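Local coordinates for nicotinate-nucleotide pyrophosphorylase (Pyrococcus furiosus, PDB 2I14), which probably catalyses the ATP-dependent transfer of phosphoribose from phosphoribosyl pyrophosphate to nicotinate, giving nicotinate mononucleotide for NAD biosynthesis, at residues K135-F140 against C162-S166; K270-G275 against V288-G293; L308-E312 against K323-R327. One frame throughout, in Å; residues are numbered along the deposited sequence.

Contact 1. Residues K135-F140 against C162-S166; sequences KPVYSF and CDGVS. With PCP (1-alpha-pyrophosphoryl-2-alpha,3-alpha-dihydroxy-4-beta-cyclopentane-methanol-5-phosphate), chain I.
Extended residues 137-139 and 164-165 run in the same sense, the segments' end-to-end directions 34° apart, with Val137 abreast of Cys162, Tyr138 of Gly164, Ser139 of Val165 and Phe140 of Ser166 at CA separations of 4.8 to 5.2 Å. The polar pairing begins with a two-point exchange: Val137 N donates to Asp163 OD1 (2.9 Å), while Asp163 N donates to Val137 O (2.9 Å). Asp163 (psi -45°, chi1 m) kinks the second segment before Gly164 and turns its carboxylate back to that amide; OD1 also forms a salt bridge with Lys129. Farther on, Ser139 N donates to Gly164 O (3.0 Å) and Ser139 O accepts from Ser166 N (3.0 Å). This is the parallel pairing of a beta-alpha-beta unit, strand 137-139, helix 150-159 and strand 164-165, in the alpha/beta barrel domain of the quinolinate phosphoribosyltransferase family. The backbone of Tyr138 serves the neighbouring strand 291-294 instead, bonding to Phe292 and Val294. The hydroxyls find partners beyond the pair: Ser139 OG (chi1 t) bonds to Asp154 of the connecting helix, and Ser166 OG to Asp25 of a second subunit. Tyr138 (chi1 m) brings the edge of its ring up against Gly164, CD2 lying 3.1 Å from Gly164 N; a CB at Gly164 would clash with it. Val137 CG1 packs on Cys162 SG at 4.1 Å. At Phe140 the backbone leaves the strand (phi/psi -134/-1), and the ring (chi1 m) joins the ligand pocket, with CD2 3.2 Å from PCP O3 and CD1 3.8 Å from Ser166 CB.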
ATOM      1  N   LYS A 135      18.455  28.146  -5.400  1.00 37.81           N
ATOM      2  CA  LYS A 135      18.199  29.071  -6.484  1.00 38.29           C
ATOM      3  C   LYS A 135      17.241  30.160  -5.975  1.00 40.27           C
ATOM      4  O   LYS A 135      16.788  30.127  -4.835  1.00 40.59           O
ATOM      5  CB  LYS A 135      17.583  28.331  -7.656  1.00 37.81           C
ATOM      6  CG  LYS A 135      18.599  27.590  -8.508  1.00 38.63           C
ATOM      7  CD  LYS A 135      18.001  26.324  -9.075  1.00 40.36           C
ATOM      8  CE  LYS A 135      18.604  25.965 -10.407  1.00 41.09           C
ATOM      9  NZ  LYS A 135      18.152  26.957 -11.403  1.00 43.66           N
ATOM     10  N   PRO A 136      16.940  31.166  -6.801  1.00 41.95           N
ATOM     11  CA  PRO A 136      16.021  32.161  -6.237  1.00 42.23           C
ATOM     12  C   PRO A 136      14.566  31.691  -6.100  1.00 42.33           C
ATOM     13  O   PRO A 136      14.038  30.948  -6.936  1.00 42.29           O
ATOM     14  CB  PRO A 136      16.187  33.359  -7.186  1.00 43.49           C
ATOM     15  CG  PRO A 136      16.603  32.723  -8.496  1.00 42.20           C
ATOM     16  CD  PRO A 136      17.568  31.659  -8.046  1.00 41.15           C
ATOM     17  N   VAL A 137      13.923  32.148  -5.030  1.00 43.13           N
ATOM     18  CA  VAL A 137      12.531  31.809  -4.724  1.00 42.20           C
ATOM     19  C   VAL A 137      11.820  33.037  -4.172  1.00 40.72           C
ATOM     20  O   VAL A 137      12.276  33.655  -3.207  1.00 39.54           O
ATOM     21  CB  VAL A 137      12.448  30.692  -3.657  1.00 41.98           C
ATOM     22  CG1 VAL A 137      11.017  30.388  -3.345  1.00 41.46           C
ATOM     23  CG2 VAL A 137      13.149  29.453  -4.144  1.00 41.64           C
ATOM     24  N   TYR A 138      10.684  33.371  -4.757  1.00 40.58           N
ATOM     25  CA  TYR A 138       9.959  34.542  -4.303  1.00 42.50           C
ATOM     26  C   TYR A 138       8.604  34.231  -3.714  1.00 42.81           C
ATOM     27  O   TYR A 138       7.802  33.520  -4.312  1.00 43.12           O
ATOM     28  CB  TYR A 138       9.812  35.545  -5.457  1.00 43.66           C
ATOM     29  CG  TYR A 138      11.139  35.922  -6.075  1.00 44.19           C
ATOM     30  CD1 TYR A 138      11.559  35.374  -7.289  1.00 43.47           C
ATOM     31  CD2 TYR A 138      12.012  36.745  -5.392  1.00 44.29           C
ATOM     32  CE1 TYR A 138      12.818  35.635  -7.788  1.00 44.49           C
ATOM     33  CE2 TYR A 138      13.271  37.010  -5.876  1.00 46.11           C
ATOM     34  CZ  TYR A 138      13.678  36.454  -7.073  1.00 46.69           C
ATOM     35  OH  TYR A 138      14.963  36.712  -7.523  1.00 48.49           O
ATOM     36  N   SER A 139       8.358  34.786  -2.533  1.00 44.22           N
ATOM     37  CA  SER A 139       7.087  34.615  -1.824  1.00 44.55           C
ATOM     38  C   SER A 139       5.955  35.310  -2.593  1.00 43.52           C
ATOM     39  O   SER A 139       6.073  36.467  -2.949  1.00 43.09           O
ATOM     40  CB  SER A 139       7.207  35.189  -0.403  1.00 43.37           C
ATOM     41  OG  SER A 139       5.990  35.051   0.304  1.00 42.69           O
ATOM     42  N   PHE A 140       4.873  34.585  -2.841  1.00 44.65           N
ATOM     43  CA  PHE A 140       3.723  35.091  -3.580  1.00 46.39           C
ATOM     44  C   PHE A 140       2.418  34.729  -2.884  1.00 47.22           C
ATOM     45  O   PHE A 140       1.336  35.083  -3.359  1.00 49.54           O
ATOM     46  CB  PHE A 140       3.654  34.440  -4.961  1.00 46.66           C
ATOM     47  CG  PHE A 140       4.671  34.935  -5.942  1.00 48.37           C
ATOM     48  CD1 PHE A 140       5.578  35.936  -5.603  1.00 49.28           C
ATOM     49  CD2 PHE A 140       4.690  34.412  -7.242  1.00 47.50           C
ATOM     50  CE1 PHE A 140       6.491  36.414  -6.548  1.00 49.76           C
ATOM     51  CE2 PHE A 140       5.587  34.874  -8.187  1.00 47.94           C
ATOM     52  CZ  PHE A 140       6.494  35.879  -7.847  1.00 49.20           C
ATOM     53  N   CYS A 162      13.583  33.190   1.247  1.00 54.11           N
ATOM     54  CA  CYS A 162      12.996  33.743   0.027  1.00 55.06           C
ATOM     55  C   CYS A 162      13.770  34.990  -0.341  1.00 54.80           C
ATOM     56  O   CYS A 162      13.973  35.874   0.504  1.00 54.84           O
ATOM     57  CB  CYS A 162      11.522  34.090   0.232  1.00 54.86           C
ATOM     58  SG  CYS A 162      10.400  32.698   0.020  1.00 57.73           S
ATOM     59  N   ASP A 163      14.215  35.048  -1.591  1.00 53.78           N
ATOM     60  CA  ASP A 163      14.983  36.185  -2.055  1.00 52.87           C
ATOM     61  C   ASP A 163      14.117  37.432  -2.040  1.00 51.94           C
ATOM     62  O   ASP A 163      14.532  38.476  -1.555  1.00 52.28           O
ATOM     63  CB  ASP A 163      15.534  35.917  -3.457  1.00 54.35           C
ATOM     64  CG  ASP A 163      16.430  34.674  -3.511  1.00 56.32           C
ATOM     65  OD1 ASP A 163      15.902  33.547  -3.465  1.00 58.35           O
ATOM     66  OD2 ASP A 163      17.669  34.814  -3.594  1.00 57.47           O
ATOM     67  N   GLY A 164      12.893  37.318  -2.527  1.00 50.64           N
ATOM     68  CA  GLY A 164      12.040  38.485  -2.547  1.00 50.46           C
ATOM     69  C   GLY A 164      10.625  38.256  -2.087  1.00 50.48           C
ATOM     70  O   GLY A 164      10.186  37.124  -1.911  1.00 51.92           O
ATOM     71  N   VAL A 165       9.894  39.350  -1.932  1.00 50.30           N
ATOM     72  CA  VAL A 165       8.526  39.293  -1.453  1.00 49.39           C
ATOM     73  C   VAL A 165       7.544  40.064  -2.318  1.00 50.63           C
ATOM     74  O   VAL A 165       7.799  41.192  -2.726  1.00 52.04           O
ATOM     75  CB  VAL A 165       8.471  39.830  -0.020  1.00 47.53           C
ATOM     76  CG1 VAL A 165       7.222  40.630   0.186  1.00 47.12           C
ATOM     77  CG2 VAL A 165       8.566  38.669   0.962  1.00 48.82           C
ATOM     78  N   SER A 166       6.401  39.447  -2.569  1.00 51.19           N
ATOM     79  CA  SER A 166       5.339  40.026  -3.386  1.00 51.04           C
ATOM     80  C   SER A 166       4.658  41.210  -2.693  1.00 50.94           C
ATOM     81  O   SER A 166       4.316  42.211  -3.313  1.00 50.59           O
ATOM     82  CB  SER A 166       4.319  38.913  -3.687  1.00 51.41           C
ATOM     83  OG  SER A 166       3.203  39.367  -4.411  1.00 50.96           O
TER
HETATM   84  C1  PCP I 392      -0.722  32.533  -8.488  1.00111.93           C
HETATM   85  C2  PCP I 392      -0.510  33.440  -7.255  1.00111.61           C
HETATM   86  C3  PCP I 392       1.029  33.582  -7.143  1.00110.94           C
HETATM   87  C4  PCP I 392       1.586  32.219  -7.610  1.00109.76           C
HETATM   88  C5  PCP I 392       0.584  31.820  -8.638  1.00110.52           C
HETATM   89  CP  PCP I 392       1.773  31.155  -6.482  1.00108.33           C
HETATM   90  O1  PCP I 392      -0.880  33.352  -9.765  1.00112.65           O
HETATM   91  O2  PCP I 392      -1.125  34.718  -7.441  1.00112.56           O
HETATM   92  O3  PCP I 392       1.566  34.609  -7.996  1.00110.29           O
HETATM   93  OP  PCP I 392       0.550  30.775  -5.759  1.00106.10           O
HETATM   94  P   PCP I 392       0.239  29.253  -5.253  1.00104.66           P
HETATM   95  O1P PCP I 392      -0.270  29.357  -3.868  1.00104.02           O
HETATM   96  O2P PCP I 392       1.534  28.505  -5.331  1.00103.28           O
HETATM   97  O3P PCP I 392      -0.804  28.724  -6.180  1.00103.89           O
HETATM   98  PA  PCP I 392      -1.145  32.748 -11.213  1.00112.98           P
HETATM   99  O1A PCP I 392      -2.369  31.856 -11.098  1.00111.85           O
HETATM  100  O2A PCP I 392       0.098  31.960 -11.572  1.00112.50           O
HETATM  101  O3A PCP I 392      -1.365  34.024 -12.088  1.00110.50           O
HETATM  102  PB  PCP I 392      -2.014  35.419 -11.912  1.00106.90           P
HETATM  103  O1B PCP I 392      -2.097  36.164 -13.202  1.00106.90           O
HETATM  104  O2B PCP I 392      -1.250  36.264 -11.017  1.00106.05           O
HETATM  105  O3B PCP I 392      -3.394  35.306 -11.355  1.00106.94           O

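Contact 2. Residues K270-G275 against V288-G293; sequences KIFVSG and VVDAFG
Apolar side chains fill both faces of this parallel pair. On one face Val273 (chi1 m) sets CG1 3.7 Å from Val289 CG1 and CG2 3.9 Å from Phe292 CD2. On the other, Phe272 (chi1 t) reaches across so that CD2 lies 3.3 Å from Ala291 CB. Gly293 follows on that face, where a CB would collide with Ser274 CB. Between the faces runs the ladder: Phe272 pairs with Ala291, Val273 with Phe292 and Ser274 with Gly293, and the strand axes approach to 4.6 Å at a crossing angle of -22°. Val273 N donates to Ala291 O (3.0 Å), and Gly293 N to Val273 O (2.7 Å). Ile271 O accepts from Asp290 N (2.8 Å) and weakly from Ala291 N (3.5 Å). At the polar edge Asp290 (chi1 m, psi -44°) folds OD1 back to Ile271 N at 3.0 Å, while Lys270 NZ salt-bridges Asp290 OD2 at 3.6 Å. At the C-terminal end of strand 270-274, Ser274 and Gly275 (phi 125°, where a CB would jam against the preceding carbonyl O) line the PCP pocket. With helix 279-283 the strands form a beta-alpha-beta unit, with ligand contacts at their C-terminal ends, as is usual in alpha/beta barrels.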
ATOM      1  N   LYS A 270      15.397  33.358 -19.427  1.00 62.21           N
ATOM      2  CA  LYS A 270      15.337  32.333 -18.403  1.00 60.13           C
ATOM      3  C   LYS A 270      13.908  31.831 -18.192  1.00 59.24           C
ATOM      4  O   LYS A 270      12.939  32.428 -18.665  1.00 58.89           O
ATOM      5  CB  LYS A 270      15.868  32.899 -17.098  1.00 60.52           C
ATOM      6  CG  LYS A 270      17.270  33.478 -17.180  1.00 61.02           C
ATOM      7  CD  LYS A 270      17.598  34.238 -15.898  1.00 61.82           C
ATOM      8  CE  LYS A 270      19.043  34.653 -15.840  1.00 62.48           C
ATOM      9  NZ  LYS A 270      19.930  33.463 -15.855  1.00 64.55           N
ATOM     10  N   ILE A 271      13.791  30.722 -17.473  1.00 57.91           N
ATOM     11  CA  ILE A 271      12.494  30.134 -17.187  1.00 56.76           C
ATOM     12  C   ILE A 271      12.119  30.368 -15.735  1.00 55.60           C
ATOM     13  O   ILE A 271      12.743  29.823 -14.825  1.00 55.59           O
ATOM     14  CB  ILE A 271      12.491  28.622 -17.443  1.00 57.31           C
ATOM     15  CG1 ILE A 271      12.983  28.333 -18.867  1.00 57.84           C
ATOM     16  CG2 ILE A 271      11.081  28.073 -17.261  1.00 56.52           C
ATOM     17  CD1 ILE A 271      12.077  28.873 -19.959  1.00 57.90           C
ATOM     18  N   PHE A 272      11.099  31.191 -15.532  1.00 54.21           N
ATOM     19  CA  PHE A 272      10.611  31.508 -14.207  1.00 53.30           C
ATOM     20  C   PHE A 272       9.252  30.822 -14.055  1.00 52.75           C
ATOM     21  O   PHE A 272       8.367  30.994 -14.899  1.00 52.15           O
ATOM     22  CB  PHE A 272      10.473  33.016 -14.073  1.00 55.02           C
ATOM     23  CG  PHE A 272      10.100  33.470 -12.695  1.00 57.91           C
ATOM     24  CD1 PHE A 272       8.812  33.266 -12.196  1.00 57.54           C
ATOM     25  CD2 PHE A 272      11.038  34.101 -11.885  1.00 57.75           C
ATOM     26  CE1 PHE A 272       8.468  33.683 -10.913  1.00 57.24           C
ATOM     27  CE2 PHE A 272      10.704  34.521 -10.597  1.00 57.82           C
ATOM     28  CZ  PHE A 272       9.420  34.314 -10.109  1.00 57.67           C
ATOM     29  N   VAL A 273       9.097  30.022 -12.999  1.00 51.67           N
ATOM     30  CA  VAL A 273       7.835  29.314 -12.778  1.00 49.58           C
ATOM     31  C   VAL A 273       7.206  29.592 -11.420  1.00 47.56           C
ATOM     32  O   VAL A 273       7.877  29.922 -10.442  1.00 45.65           O
ATOM     33  CB  VAL A 273       7.989  27.775 -12.919  1.00 49.80           C
ATOM     34  CG1 VAL A 273       8.643  27.428 -14.236  1.00 47.61           C
ATOM     35  CG2 VAL A 273       8.773  27.218 -11.738  1.00 49.77           C
ATOM     36  N   SER A 274       5.894  29.459 -11.387  1.00 46.04           N
ATOM     37  CA  SER A 274       5.159  29.670 -10.174  1.00 47.57           C
ATOM     38  C   SER A 274       3.831  28.952 -10.379  1.00 48.11           C
ATOM     39  O   SER A 274       3.433  28.682 -11.513  1.00 46.48           O
ATOM     40  CB  SER A 274       4.934  31.163  -9.953  1.00 47.96           C
ATOM     41  OG  SER A 274       3.998  31.666 -10.892  1.00 50.47           O
ATOM     42  N   GLY A 275       3.154  28.625  -9.284  1.00 48.71           N
ATOM     43  CA  GLY A 275       1.881  27.955  -9.417  1.00 48.78           C
ATOM     44  C   GLY A 275       1.813  26.656  -8.658  1.00 48.42           C
ATOM     45  O   GLY A 275       2.387  25.649  -9.071  1.00 46.59           O
ATOM     46  N   VAL A 288      15.906  22.695 -14.349  1.00 51.72           N
ATOM     47  CA  VAL A 288      15.454  23.173 -15.639  1.00 50.92           C
ATOM     48  C   VAL A 288      14.730  24.506 -15.487  1.00 50.79           C
ATOM     49  O   VAL A 288      14.222  25.068 -16.451  1.00 50.98           O
ATOM     50  CB  VAL A 288      14.536  22.116 -16.287  1.00 51.55           C
ATOM     51  CG1 VAL A 288      13.913  22.646 -17.564  1.00 51.83           C
ATOM     52  CG2 VAL A 288      15.340  20.862 -16.581  1.00 49.91           C
ATOM     53  N   VAL A 289      14.692  25.016 -14.265  1.00 49.95           N
ATOM     54  CA  VAL A 289      14.032  26.285 -14.012  1.00 49.94           C
ATOM     55  C   VAL A 289      15.032  27.231 -13.369  1.00 50.96           C
ATOM     56  O   VAL A 289      15.922  26.810 -12.621  1.00 50.44           O
ATOM     57  CB  VAL A 289      12.799  26.103 -13.108  1.00 48.87           C
ATOM     58  CG1 VAL A 289      11.726  25.340 -13.854  1.00 47.11           C
ATOM     59  CG2 VAL A 289      13.178  25.345 -11.871  1.00 47.06           C
ATOM     60  N   ASP A 290      14.880  28.514 -13.668  1.00 51.30           N
ATOM     61  CA  ASP A 290      15.789  29.516 -13.161  1.00 52.05           C
ATOM     62  C   ASP A 290      15.396  30.117 -11.826  1.00 51.91           C
ATOM     63  O   ASP A 290      16.250  30.285 -10.948  1.00 51.00           O
ATOM     64  CB  ASP A 290      15.966  30.618 -14.209  1.00 54.37           C
ATOM     65  CG  ASP A 290      16.800  30.161 -15.394  1.00 56.83           C
ATOM     66  OD1 ASP A 290      16.260  29.490 -16.306  1.00 58.50           O
ATOM     67  OD2 ASP A 290      18.016  30.466 -15.397  1.00 58.88           O
ATOM     68  N   ALA A 291      14.113  30.452 -11.679  1.00 51.84           N
ATOM     69  CA  ALA A 291      13.612  31.043 -10.443  1.00 50.02           C
ATOM     70  C   ALA A 291      12.205  30.575 -10.138  1.00 49.60           C
ATOM     71  O   ALA A 291      11.388  30.378 -11.045  1.00 48.59           O
ATOM     72  CB  ALA A 291      13.645  32.540 -10.534  1.00 50.59           C
ATOM     73  N   PHE A 292      11.927  30.423  -8.845  1.00 49.01           N
ATOM     74  CA  PHE A 292      10.621  29.953  -8.385  1.00 47.16           C
ATOM     75  C   PHE A 292       9.734  30.985  -7.717  1.00 45.81           C
ATOM     76  O   PHE A 292      10.206  31.826  -6.945  1.00 45.77           O
ATOM     77  CB  PHE A 292      10.786  28.811  -7.390  1.00 46.38           C
ATOM     78  CG  PHE A 292      11.497  27.622  -7.934  1.00 45.48           C
ATOM     79  CD1 PHE A 292      12.868  27.517  -7.829  1.00 45.44           C
ATOM     80  CD2 PHE A 292      10.789  26.578  -8.503  1.00 46.25           C
ATOM     81  CE1 PHE A 292      13.531  26.384  -8.275  1.00 45.01           C
ATOM     82  CE2 PHE A 292      11.446  25.444  -8.950  1.00 47.46           C
ATOM     83  CZ  PHE A 292      12.826  25.352  -8.830  1.00 45.67           C
ATOM     84  N   GLY A 293       8.439  30.886  -8.010  1.00 44.61           N
ATOM     85  CA  GLY A 293       7.437  31.756  -7.413  1.00 42.44           C
ATOM     86  C   GLY A 293       6.550  30.849  -6.561  1.00 41.49           C
ATOM     87  O   GLY A 293       5.733  30.079  -7.085  1.00 42.54           O
TER

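Contact 3. Residues L308-E312 against K323-R327; sequences LDIVE and KLSGR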
ATOM      1  N   LEU A 308       3.667  26.753  25.918  1.00 55.59           N
ATOM      2  CA  LEU A 308       4.302  27.392  27.069  1.00 57.10           C
ATOM      3  C   LEU A 308       4.004  26.556  28.319  1.00 58.67           C
ATOM      4  O   LEU A 308       2.851  26.449  28.749  1.00 58.96           O
ATOM      5  CB  LEU A 308       3.746  28.814  27.243  1.00 57.01           C
ATOM      6  CG  LEU A 308       4.271  29.689  28.389  1.00 57.58           C
ATOM      7  CD1 LEU A 308       3.755  29.216  29.750  1.00 57.38           C
ATOM      8  CD2 LEU A 308       5.788  29.662  28.357  1.00 57.68           C
ATOM      9  N   ASP A 309       5.035  25.964  28.908  1.00 60.37           N
ATOM     10  CA  ASP A 309       4.836  25.145  30.104  1.00 62.04           C
ATOM     11  C   ASP A 309       5.808  25.451  31.239  1.00 62.63           C
ATOM     12  O   ASP A 309       7.022  25.429  31.046  1.00 60.84           O
ATOM     13  CB  ASP A 309       4.970  23.662  29.768  1.00 62.81           C
ATOM     14  CG  ASP A 309       4.139  23.256  28.574  1.00 64.58           C
ATOM     15  OD1 ASP A 309       2.981  23.710  28.457  1.00 66.14           O
ATOM     16  OD2 ASP A 309       4.644  22.464  27.756  1.00 65.51           O
ATOM     17  N   ILE A 310       5.268  25.718  32.428  1.00 64.63           N
ATOM     18  CA  ILE A 310       6.107  25.990  33.598  1.00 65.13           C
ATOM     19  C   ILE A 310       6.898  24.731  33.954  1.00 65.02           C
ATOM     20  O   ILE A 310       6.333  23.684  34.253  1.00 63.89           O
ATOM     21  CB  ILE A 310       5.256  26.463  34.796  1.00 64.09           C
ATOM     22  CG1 ILE A 310       3.915  25.742  34.800  1.00 64.37           C
ATOM     23  CG2 ILE A 310       5.010  27.955  34.698  1.00 63.95           C
ATOM     24  CD1 ILE A 310       2.898  26.385  35.715  1.00 66.80           C
ATOM     25  N   VAL A 311       8.217  24.847  33.879  1.00 66.64           N
ATOM     26  CA  VAL A 311       9.123  23.742  34.159  1.00 68.63           C
ATOM     27  C   VAL A 311       9.826  23.908  35.505  1.00 70.84           C
ATOM     28  O   VAL A 311      10.587  23.039  35.930  1.00 70.14           O
ATOM     29  CB  VAL A 311      10.193  23.637  33.074  1.00 67.72           C
ATOM     30  CG1 VAL A 311       9.540  23.550  31.708  1.00 67.55           C
ATOM     31  CG2 VAL A 311      11.099  24.840  33.143  1.00 67.58           C
ATOM     32  N   GLU A 312       9.570  25.032  36.168  1.00 73.67           N
ATOM     33  CA  GLU A 312      10.169  25.302  37.466  1.00 76.02           C
ATOM     34  C   GLU A 312       9.374  26.365  38.223  1.00 77.40           C
ATOM     35  O   GLU A 312       9.012  27.402  37.663  1.00 77.61           O
ATOM     36  CB  GLU A 312      11.618  25.758  37.289  1.00 77.40           C
ATOM     37  CG  GLU A 312      12.480  25.569  38.533  1.00 78.91           C
ATOM     38  CD  GLU A 312      13.937  25.942  38.310  1.00 79.86           C
ATOM     39  OE1 GLU A 312      14.210  27.139  38.058  1.00 80.23           O
ATOM     40  OE2 GLU A 312      14.802  25.039  38.386  1.00 79.51           O
ATOM     41  N   LYS A 323       6.186  16.623  29.748  1.00 71.77           N
ATOM     42  CA  LYS A 323       6.951  17.859  29.652  1.00 72.88           C
ATOM     43  C   LYS A 323       8.249  17.714  30.463  1.00 73.47           C
ATOM     44  O   LYS A 323       8.263  17.095  31.532  1.00 73.94           O
ATOM     45  CB  LYS A 323       6.130  19.039  30.186  1.00 72.54           C
ATOM     46  CG  LYS A 323       6.337  20.343  29.417  1.00 75.16           C
ATOM     47  CD  LYS A 323       7.822  20.721  29.261  1.00 76.62           C
ATOM     48  CE  LYS A 323       8.004  21.950  28.357  1.00 77.17           C
ATOM     49  NZ  LYS A 323       9.429  22.241  28.037  1.00 76.31           N
ATOM     50  N   LEU A 324       9.339  18.272  29.944  1.00 73.73           N
ATOM     51  CA  LEU A 324      10.622  18.209  30.623  1.00 73.70           C
ATOM     52  C   LEU A 324      10.639  19.219  31.753  1.00 74.33           C
ATOM     53  O   LEU A 324      10.079  20.307  31.637  1.00 74.96           O
ATOM     54  CB  LEU A 324      11.736  18.494  29.633  1.00 74.42           C
ATOM     55  CG  LEU A 324      11.811  17.437  28.521  1.00 74.59           C
ATOM     56  CD1 LEU A 324      12.890  17.839  27.514  1.00 75.48           C
ATOM     57  CD2 LEU A 324      12.104  16.059  29.117  1.00 71.51           C
ATOM     58  N   SER A 325      11.297  18.857  32.845  1.00 74.69           N
ATOM     59  CA  SER A 325      11.327  19.709  34.022  1.00 75.30           C
ATOM     60  C   SER A 325      12.649  20.417  34.261  1.00 75.32           C
ATOM     61  O   SER A 325      13.709  19.918  33.892  1.00 74.97           O
ATOM     62  CB  SER A 325      10.982  18.860  35.248  1.00 76.43           C
ATOM     63  OG  SER A 325      10.326  19.616  36.248  1.00 78.64           O
ATOM     64  N   GLY A 326      12.574  21.592  34.880  1.00 75.83           N
ATOM     65  CA  GLY A 326      13.778  22.340  35.205  1.00 75.74           C
ATOM     66  C   GLY A 326      14.222  23.445  34.270  1.00 75.07           C
ATOM     67  O   GLY A 326      13.802  23.502  33.116  1.00 74.46           O
ATOM     68  N   ARG A 327      15.077  24.325  34.790  1.00 75.19           N
ATOM     69  CA  ARG A 327      15.631  25.451  34.034  1.00 75.86           C
ATOM     70  C   ARG A 327      16.826  24.937  33.250  1.00 75.78           C
ATOM     71  O   ARG A 327      17.779  24.433  33.841  1.00 75.25           O
ATOM     72  CB  ARG A 327      16.102  26.558  34.979  1.00 75.74           C
ATOM     73  CG  ARG A 327      17.088  27.542  34.347  1.00 74.80           C
ATOM     74  CD  ARG A 327      17.785  28.393  35.405  1.00 74.58           C
ATOM     75  NE  ARG A 327      16.867  29.345  36.024  1.00 74.01           N
ATOM     76  CZ  ARG A 327      16.405  30.435  35.423  1.00 73.53           C
ATOM     77  NH1 ARG A 327      16.781  30.727  34.184  1.00 73.15           N
ATOM     78  NH2 ARG A 327      15.550  31.223  36.054  1.00 73.19           N
TER
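Leu308 opens the segment facing away from residues 323-327, packing on Ala46 and Val48 of the adjacent strand 43-49. Asp309 turns the other way, yet it meets the stem of a lysine: Asp309 OD2 is 3.2 Å from Lys323 CG, and the amine makes a long, weak ion pair with Asp47. Ile310 again points away, onto Ile188 of a second subunit. Val311 is covered more than any other residue of the contact. Its CG1 lies 3.3 Å from Leu324 O, and its carbonyl O accepts a short hydrogen bond from Gly326 N (2.7 Å) and a weak one from Ser325 OG (3.4 Å). A classic beta bulge explains why Val311 and Glu312 both point toward the loop: both face Leu45, and Val311 takes a psi of -3°. Glu312 OE1 rests 3.7 Å from Arg327 CB and 4.0 Å from Arg327 NE, beyond salt-bridge range; the guanidinium instead pairs with Glu98. Gly326 passes at a phi of 97°, suiting glycine, and Ser325 O bonds to Trp259 of a third subunit. One strong backbone bond thus ties the loop to the bulged strand, while the Asp309 and Glu312 carboxylates rest on the stems of Lys323 and Arg327 rather than pairing with their charges.

Contacts 1 and 2 belong to one parallel sheet, their centres 11 Å apart, with strands 137-139 and 291-294 as neighbours in it: Tyr138 N approaches Phe292 O at 2.7 Å and Lys135 NZ approaches Val289 O at 2.5 Å, both probable hydrogen bonds. Each repeats one device, an aspartate returning its carboxylate to a backbone amide where the pairing begins. Contact 2 is buried and more apolar in its side-chain packing; contact 1 is partly buried and touches a second subunit. Contact 3, also partly buried but centred about 38 and 46 Å from the centres of contacts 1 and 2, joins a loop to an antiparallel sheet, with fewer hydrogen bonds but with two other subunits against it.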